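Local coordinates for protein lipoxygenase (Cyanothece sp., PDB 5EK8) that probably inserts molecular oxygen into polyunsaturated fatty acids at a non-heme iron centre, as a 9R-lipoxygenase, at residues Thr182-Tyr186 with Lys392-Ile397; Ala363-Met367 with Thr664-Ile668. One frame throughout, in Å; residues are numbered along the deposited sequence.

Interaction 1 of 2, residues Thr182-Tyr186 with Lys392-Ile397; sequences TPDDY and KSIINI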
loop_
_atom_site.group_PDB
_atom_site.type_symbol
_atom_site.label_atom_id
_atom_site.label_comp_id
_atom_site.label_asym_id
_atom_site.label_seq_id
_atom_site.Cartn_x
_atom_site.Cartn_y
_atom_site.Cartn_z
ATOM N N THR A 182 -14.374 -6.740 5.999
ATOM C CA THR A 182 -13.938 -5.901 4.892
ATOM C C THR A 182 -14.960 -5.931 3.755
ATOM O O THR A 182 -15.619 -6.951 3.534
ATOM C CB THR A 182 -12.569 -6.364 4.362
ATOM O OG1 THR A 182 -12.215 -5.607 3.198
ATOM C CG2 THR A 182 -12.620 -7.837 3.997
ATOM N N PRO A 183 -15.109 -4.807 3.038
ATOM C CA PRO A 183 -15.976 -4.770 1.858
ATOM C C PRO A 183 -15.209 -5.114 0.587
ATOM O O PRO A 183 -15.757 -5.016 -0.510
ATOM C CB PRO A 183 -16.452 -3.324 1.834
ATOM C CG PRO A 183 -15.280 -2.568 2.359
ATOM C CD PRO A 183 -14.616 -3.463 3.388
ATOM N N ASP A 184 -13.949 -5.507 0.751
ATOM C CA ASP A 184 -13.079 -5.862 -0.368
ATOM C C ASP A 184 -12.014 -6.857 0.093
ATOM O O ASP A 184 -10.865 -6.491 0.344
ATOM C CB ASP A 184 -12.434 -4.606 -0.963
ATOM C CG ASP A 184 -11.464 -4.914 -2.096
ATOM O OD1 ASP A 184 -11.651 -5.937 -2.796
ATOM O OD2 ASP A 184 -10.513 -4.123 -2.283
ATOM N N ASP A 185 -12.414 -8.122 0.207
ATOM C CA ASP A 185 -11.542 -9.175 0.724
ATOM C C ASP A 185 -10.492 -9.613 -0.284
ATOM O O ASP A 185 -10.633 -9.376 -1.484
ATOM C CB ASP A 185 -12.368 -10.388 1.145
ATOM C CG ASP A 185 -11.769 -11.109 2.327
ATOM O OD1 ASP A 185 -10.626 -10.768 2.711
ATOM O OD2 ASP A 185 -12.445 -12.014 2.869
ATOM N N TYR A 186 -9.438 -10.256 0.211
ATOM C CA TYR A 186 -8.431 -10.865 -0.657
ATOM C C TYR A 186 -9.040 -11.962 -1.533
ATOM O O TYR A 186 -10.152 -12.425 -1.283
ATOM C CB TYR A 186 -7.295 -11.488 0.153
ATOM C CG TYR A 186 -6.498 -10.572 1.048
ATOM C CD1 TYR A 186 -5.805 -9.484 0.535
ATOM C CD2 TYR A 186 -6.386 -10.839 2.402
ATOM C CE1 TYR A 186 -5.050 -8.667 1.362
ATOM C CE2 TYR A 186 -5.634 -10.036 3.230
ATOM C CZ TYR A 186 -4.967 -8.953 2.711
ATOM O OH TYR A 186 -4.225 -8.162 3.560
ATOM N N LYS A 392 -7.583 -2.522 -5.364
ATOM C CA LYS A 392 -8.281 -3.508 -4.552
ATOM C C LYS A 392 -7.366 -4.101 -3.482
ATOM O O LYS A 392 -6.143 -4.099 -3.627
ATOM C CB LYS A 392 -8.872 -4.619 -5.427
ATOM C CG LYS A 392 -7.894 -5.335 -6.343
ATOM C CD LYS A 392 -8.164 -6.842 -6.333
ATOM C CE LYS A 392 -7.788 -7.528 -7.648
ATOM N NZ LYS A 392 -6.343 -7.451 -7.998
ATOM N N SER A 393 -7.979 -4.549 -2.389
ATOM C CA SER A 393 -7.323 -5.315 -1.325
ATOM C C SER A 393 -6.339 -4.536 -0.441
ATOM O O SER A 393 -5.893 -5.061 0.578
ATOM C CB SER A 393 -6.602 -6.531 -1.926
ATOM O OG SER A 393 -7.526 -7.433 -2.514
ATOM N N ILE A 394 -6.012 -3.295 -0.798
ATOM C CA ILE A 394 -4.993 -2.550 -0.053
ATOM C C ILE A 394 -5.475 -2.162 1.349
ATOM O O ILE A 394 -4.677 -2.081 2.296
ATOM C CB ILE A 394 -4.534 -1.286 -0.821
ATOM C CG1 ILE A 394 -3.235 -0.742 -0.227
ATOM C CG2 ILE A 394 -5.610 -0.213 -0.837
ATOM C CD1 ILE A 394 -2.709 0.485 -0.956
ATOM N N ILE A 395 -6.784 -1.968 1.492
ATOM C CA ILE A 395 -7.363 -1.644 2.788
ATOM C C ILE A 395 -7.084 -2.766 3.787
ATOM O O ILE A 395 -6.805 -2.515 4.965
ATOM C CB ILE A 395 -8.884 -1.398 2.683
ATOM C CG1 ILE A 395 -9.572 -2.548 1.938
ATOM C CG2 ILE A 395 -9.164 -0.068 1.982
ATOM C CD1 ILE A 395 -11.078 -2.507 2.018
ATOM N N ASN A 396 -7.135 -3.999 3.290
ATOM C CA ASN A 396 -6.889 -5.180 4.103
ATOM C C ASN A 396 -5.474 -5.190 4.665
ATOM O O ASN A 396 -5.275 -5.347 5.873
ATOM C CB ASN A 396 -7.131 -6.453 3.285
ATOM C CG ASN A 396 -8.544 -6.537 2.726
ATOM O OD1 ASN A 396 -9.522 -6.255 3.426
ATOM N ND2 ASN A 396 -8.657 -6.916 1.453
ATOM N N ILE A 397 -4.490 -5.012 3.788
ATOM C CA ILE A 397 -3.099 -5.114 4.210
ATOM C C ILE A 397 -2.715 -3.940 5.104
ATOM O O ILE A 397 -1.942 -4.110 6.046
ATOM C CB ILE A 397 -2.124 -5.212 3.006
ATOM C CG1 ILE A 397 -0.690 -5.416 3.497
ATOM C CG2 ILE A 397 -2.208 -3.995 2.110
ATOM C CD1 ILE A 397 -0.506 -6.641 4.380
#
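Three hydrogen bonds join the loop 182-186 to the start of helix 394-404, and two involve the Asn396 amide. Thr182 OG1 donates to Asn396 OD1 (2.8 Å), and Asn396 ND2 donates to Asp184 O (2.5 Å). The third runs from the backbone N of Ser393, the N-cap residue, to Asp184 OD2 (2.6 Å), nearly linear at 173°; the serine side chain makes no capping bond. Within the loop, Asp184 N donates to Thr182 OG1 (3.0 Å), closing an ST turn that presents this hydroxyl to Asn396. Packing fills the flanks. Ile395 CD1 lies 3.9 Å from both Pro183 CD and Asp184 CB. Tyr186 CZ is 3.4 Å from Asn396 CB, and Asn396 ND2 lies over one ring face. Arg123, on strand 115-126 of the PLAT domain, forms a salt bridge with Asp184 OD1 and also reaches Asp185 O. Asp184 thus meets a backbone NH with one oxygen and a guanidinium with the other, so a buried carboxylate links the PLAT strand to the helical domain.

Interaction 2 of 2, residues Ala363-Met367 with Thr664-Ile668; sequences AHVQM and TLINI. With FE2 (Fe (II) ion), chain B.
Residues 363-367 are one turn of the long helix 337-377, widened to a pi-type turn at 363-365; Met367 N donates weak hydrogen bonds to both Ala363 O (3.3 Å) and His364 O (3.2 Å). Residues 664-668, the irregular C-terminal tail, pass beside this turn, nearest at His364 and Ile666, whose CA atoms are 7.3 Å apart. Ala363 points its CB toward the tail, 4.3 Å from Ile666 CD1, and its carbonyl O lies 3.7 Å from that same methyl. His364 follows with chi1 m (-72°) and chi2 -97°, bringing the imidazole between helix and tail. Ile666 CG2 sits over one ring face, 3.9 Å from the centroid and 30° off the normal, a CH-pi contact. At the ring edge, His364 CE1 is 3.5 Å from Ile668 OXT. His364 NE2 and Ile668 OXT each bind the iron at 2.5 Å, subtending about 101° at the metal. Coordination by the terminal carboxylate of an isoleucine, together with histidines from two helices, is the hallmark of the lipoxygenase iron centre; His359 and His570 complete the histidine set here, and Asn574 also belongs to the site. The other nitrogen, His364 ND1, is hydrogen-bonded to Asn398 OD1. Met367, one turn beyond Ala363, directs its CA-to-CB bond toward the tail and sets CG 4.3 Å from Ile666 CD1. Ile666 itself adopts m,t (chi1 -55°, chi2 180°) on an extended backbone (-110/104), its CB toward the helix, whereas Asn667 and Ile668 turn theirs away and leave the carboxylate to approach the metal.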
loop_
_atom_site.group_PDB
_atom_site.type_symbol
_atom_site.label_atom_id
_atom_site.label_comp_id
_atom_site.label_asym_id
_atom_site.label_seq_id
_atom_site.Cartn_x
_atom_site.Cartn_y
_atom_site.Cartn_z
ATOM N N ALA A 363 3.806 4.164 -0.508
ATOM C CA ALA A 363 3.042 3.170 -1.249
ATOM C C ALA A 363 1.693 2.887 -0.595
ATOM O O ALA A 363 0.650 3.105 -1.206
ATOM C CB ALA A 363 3.836 1.891 -1.393
ATOM N N HIS A 364 1.710 2.409 0.643
ATOM C CA HIS A 364 0.482 1.971 1.296
ATOM C C HIS A 364 -0.468 3.119 1.601
ATOM O O HIS A 364 -1.573 3.206 1.046
ATOM C CB HIS A 364 0.811 1.233 2.591
ATOM C CG HIS A 364 1.412 -0.119 2.381
ATOM N ND1 HIS A 364 0.668 -1.281 2.410
ATOM C CD2 HIS A 364 2.686 -0.499 2.129
ATOM C CE1 HIS A 364 1.458 -2.316 2.193
ATOM N NE2 HIS A 364 2.690 -1.867 2.020
ATOM N N VAL A 365 -0.028 3.994 2.496
ATOM C CA VAL A 365 -0.856 5.091 2.954
ATOM C C VAL A 365 -1.302 5.989 1.805
ATOM O O VAL A 365 -2.483 6.315 1.697
ATOM C CB VAL A 365 -0.121 5.935 4.001
ATOM C CG1 VAL A 365 -1.020 7.070 4.483
ATOM C CG2 VAL A 365 0.322 5.058 5.159
ATOM N N GLN A 366 -0.373 6.377 0.939
ATOM C CA GLN A 366 -0.717 7.307 -0.127
ATOM C C GLN A 366 -1.752 6.713 -1.082
ATOM O O GLN A 366 -2.575 7.437 -1.639
ATOM C CB GLN A 366 0.526 7.737 -0.910
ATOM C CG GLN A 366 0.231 8.867 -1.892
ATOM C CD GLN A 366 1.343 9.123 -2.892
ATOM O OE1 GLN A 366 1.177 9.918 -3.823
ATOM N NE2 GLN A 366 2.483 8.459 -2.707
ATOM N N MET A 367 -1.727 5.396 -1.261
ATOM C CA MET A 367 -2.629 4.765 -2.218
ATOM C C MET A 367 -3.968 4.360 -1.599
ATOM O O MET A 367 -4.961 4.200 -2.316
ATOM C CB MET A 367 -1.962 3.548 -2.860
ATOM C CG MET A 367 -0.817 3.882 -3.817
ATOM S SD MET A 367 -1.307 4.893 -5.231
ATOM C CE MET A 367 -0.689 6.504 -4.749
ATOM N N THR A 664 0.286 -6.602 -9.508
ATOM C CA THR A 664 -0.874 -5.860 -9.991
ATOM C C THR A 664 -1.332 -4.832 -8.960
ATOM O O THR A 664 -1.803 -3.743 -9.302
ATOM C CB THR A 664 -2.055 -6.815 -10.314
ATOM O OG1 THR A 664 -1.685 -7.712 -11.366
ATOM C CG2 THR A 664 -3.288 -6.038 -10.738
ATOM N N LEU A 665 -1.169 -5.180 -7.691
ATOM C CA LEU A 665 -1.771 -4.411 -6.614
ATOM C C LEU A 665 -0.924 -4.435 -5.350
ATOM O O LEU A 665 0.167 -5.008 -5.319
ATOM C CB LEU A 665 -3.173 -4.948 -6.306
ATOM C CG LEU A 665 -3.288 -6.232 -5.468
ATOM C CD1 LEU A 665 -4.745 -6.576 -5.209
ATOM C CD2 LEU A 665 -2.577 -7.420 -6.106
ATOM N N ILE A 666 -1.441 -3.793 -4.310
ATOM C CA ILE A 666 -0.826 -3.825 -2.993
ATOM C C ILE A 666 -1.702 -4.639 -2.052
ATOM O O ILE A 666 -2.748 -4.166 -1.615
ATOM C CB ILE A 666 -0.629 -2.402 -2.416
ATOM C CG1 ILE A 666 0.168 -1.534 -3.399
ATOM C CG2 ILE A 666 0.035 -2.470 -1.046
ATOM C CD1 ILE A 666 0.410 -0.123 -2.932
ATOM N N ASN A 667 -1.285 -5.867 -1.757
ATOM C CA ASN A 667 -1.995 -6.704 -0.794
ATOM C C ASN A 667 -1.032 -7.399 0.146
ATOM O O ASN A 667 -1.412 -8.319 0.861
ATOM C CB ASN A 667 -2.876 -7.739 -1.498
ATOM C CG ASN A 667 -2.116 -8.564 -2.520
ATOM O OD1 ASN A 667 -0.892 -8.465 -2.639
ATOM N ND2 ASN A 667 -2.846 -9.388 -3.267
ATOM N N ILE A 668 0.218 -6.951 0.129
ATOM C CA ILE A 668 1.227 -7.417 1.070
ATOM C C ILE A 668 2.157 -6.245 1.386
ATOM O O ILE A 668 2.796 -6.135 2.437
ATOM C CB ILE A 668 2.031 -8.605 0.508
ATOM C CG1 ILE A 668 2.871 -9.236 1.620
ATOM C CG2 ILE A 668 2.889 -8.167 -0.679
ATOM C CD1 ILE A 668 2.033 -9.793 2.749
ATOM O OXT ILE A 668 2.267 -5.347 0.553
HETATM FE FE FE2 B . 4.037 -3.752 1.138
#

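How the interactions relate
The segments alternate along the chain, and the two contacts meet with centres about 10 Å apart. Helix 394-404 and the turn just before it, gripped by the loop in interaction 1, lie against both halves of interaction 2. Lys392 O is 3.3 Å from Leu665 CD1 and Ile394 CB is 3.5 Å from Ile666 O, while Ile394 CD1 reaches the helix at His364 O (3.6 Å). Ile397 CG1 is 3.6 Å from Ile668 C. The nearest atom of the Ile397 side chain is about 6 Å from the bound Fe (II) ion, which it does not bind. Arg190 adds a second path between them: it makes a cation-pi contact with Tyr186 and a hydrogen bond to Asn667 O.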